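Local coordinates for MexT protein (Pseudomonas aeruginosa, PDB 6L33) that activates transcription of efflux-pump genes as a LysR-type regulator that probably binds DNA, this chain being its regulatory domain, at residues G21-P24 with P25-R29. Sequence-based numbering, arbitrary orientation.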
loop_
_atom_site.group_PDB
_atom_site.type_symbol
_atom_site.label_atom_id
_atom_site.label_comp_id
_atom_site.label_asym_id
_atom_site.label_seq_id
_atom_site.Cartn_x
_atom_site.Cartn_y
_atom_site.Cartn_z
ATOM N N GLY B 21 -12.871 -1.308 -3.440
ATOM C CA GLY B 21 -14.217 -1.366 -3.973
ATOM C C GLY B 21 -14.303 -1.283 -5.483
ATOM O O GLY B 21 -15.135 -1.954 -6.097
ATOM N N LEU B 22 -13.440 -0.468 -6.095
ATOM C CA LEU B 22 -13.545 -0.202 -7.526
ATOM C C LEU B 22 -12.984 -1.347 -8.362
ATOM O O LEU B 22 -13.573 -1.717 -9.386
ATOM C CB LEU B 22 -12.820 1.104 -7.862
ATOM C CG LEU B 22 -12.857 1.662 -9.291
ATOM C CD1 LEU B 22 -12.778 3.179 -9.246
ATOM C CD2 LEU B 22 -11.729 1.108 -10.149
ATOM N N LEU B 23 -11.852 -1.910 -7.946
ATOM C CA LEU B 23 -11.115 -2.838 -8.803
ATOM C C LEU B 23 -11.876 -4.124 -9.112
ATOM O O LEU B 23 -11.929 -4.504 -10.295
ATOM C CB LEU B 23 -9.746 -3.124 -8.171
ATOM C CG LEU B 23 -8.528 -3.354 -9.068
ATOM C CD1 LEU B 23 -7.268 -3.467 -8.244
ATOM C CD2 LEU B 23 -8.698 -4.602 -9.872
ATOM N N PRO B 24 -12.454 -4.845 -8.146
ATOM C CA PRO B 24 -13.056 -6.157 -8.464
ATOM C C PRO B 24 -14.175 -6.055 -9.492
ATOM O O PRO B 24 -14.149 -6.793 -10.489
ATOM C CB PRO B 24 -13.566 -6.657 -7.103
ATOM C CG PRO B 24 -12.673 -5.995 -6.121
ATOM C CD PRO B 24 -12.403 -4.626 -6.687
ATOM N N PRO B 25 -15.174 -5.173 -9.318
ATOM C CA PRO B 25 -16.201 -5.079 -10.367
ATOM C C PRO B 25 -15.663 -4.532 -11.675
ATOM O O PRO B 25 -16.144 -4.927 -12.744
ATOM C CB PRO B 25 -17.252 -4.144 -9.753
ATOM C CG PRO B 25 -16.487 -3.304 -8.821
ATOM C CD PRO B 25 -15.461 -4.221 -8.226
ATOM N N LEU B 26 -14.673 -3.641 -11.622
ATOM C CA LEU B 26 -14.110 -3.088 -12.847
ATOM C C LEU B 26 -13.419 -4.170 -13.666
ATOM O O LEU B 26 -13.682 -4.320 -14.864
ATOM C CB LEU B 26 -13.137 -1.962 -12.509
ATOM C CG LEU B 26 -12.408 -1.352 -13.703
ATOM C CD1 LEU B 26 -13.270 -0.296 -14.388
ATOM C CD2 LEU B 26 -11.064 -0.787 -13.283
ATOM N N LEU B 27 -12.539 -4.946 -13.025
ATOM C CA LEU B 27 -11.796 -5.992 -13.724
ATOM C C LEU B 27 -12.718 -6.931 -14.490
ATOM O O LEU B 27 -12.398 -7.355 -15.607
ATOM C CB LEU B 27 -10.959 -6.793 -12.729
ATOM C CG LEU B 27 -9.471 -6.471 -12.631
ATOM C CD1 LEU B 27 -8.767 -7.581 -11.882
ATOM C CD2 LEU B 27 -8.843 -6.258 -13.998
ATOM N N ARG B 28 -13.866 -7.269 -13.902
ATOM C CA ARG B 28 -14.787 -8.192 -14.556
ATOM C C ARG B 28 -15.352 -7.611 -15.847
ATOM O O ARG B 28 -15.569 -8.352 -16.813
ATOM C CB ARG B 28 -15.916 -8.567 -13.597
ATOM C CG ARG B 28 -15.455 -9.366 -12.389
ATOM C CD ARG B 28 -16.630 -9.791 -11.522
ATOM N NE ARG B 28 -17.016 -8.754 -10.569
ATOM C CZ ARG B 28 -16.777 -8.815 -9.263
ATOM N NH1 ARG B 28 -16.151 -9.865 -8.750
ATOM N NH2 ARG B 28 -17.165 -7.826 -8.468
ATOM N N ARG B 29 -15.582 -6.297 -15.891
ATOM C CA ARG B 29 -16.155 -5.690 -17.089
ATOM C C ARG B 29 -15.154 -5.686 -18.240
ATOM O O ARG B 29 -15.478 -6.116 -19.354
ATOM C CB ARG B 29 -16.640 -4.271 -16.785
ATOM C CG ARG B 29 -17.516 -3.652 -17.879
ATOM C CD ARG B 29 -18.372 -4.706 -18.577
ATOM N NE ARG B 29 -19.696 -4.213 -18.952
ATOM C CZ ARG B 29 -19.963 -3.567 -20.082
ATOM N NH1 ARG B 29 -18.996 -3.325 -20.956
ATOM N NH2 ARG B 29 -21.198 -3.161 -20.341
#
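The N-H of L27 runs almost straight (174°) into the carbonyl O of L23, with L27 N 2.8 Å from L23 O. One residue back, L26 N donates to L22 O at 3.1 Å, whereas the bond from R28 N to P24 O is weak and long at 3.5 Å. Within this span lie P24 and P25, whose ring nitrogens carry no hydrogen; the helix is kinked there. P25 CD sits where an N-H would otherwise point at G21 O, 3.1 Å away, in van der Waals contact only. R28 bends at chi3 (-85°) and swings its guanidinium back over P24, so that P24 O lies over one face, 3.4 Å above the plane and offset toward the rim, without a hydrogen bond from NE. L22 and L26 run side by side, CD2 against CD2 at 3.7 Å, and turn to I202 of helix 193-203. L23 and L27 pair likewise on another side, CD2 of L23 pressing tightly on CG of L27 at 3.4 Å; L23 packs on L143 and L27 on L132 of the second subunit. The arrangement is that of a proline-kinked alpha helix, here the crossover helix between parallel strands 9-14 and 38-43 of a periplasmic-binding-protein-like LysR regulatory domain.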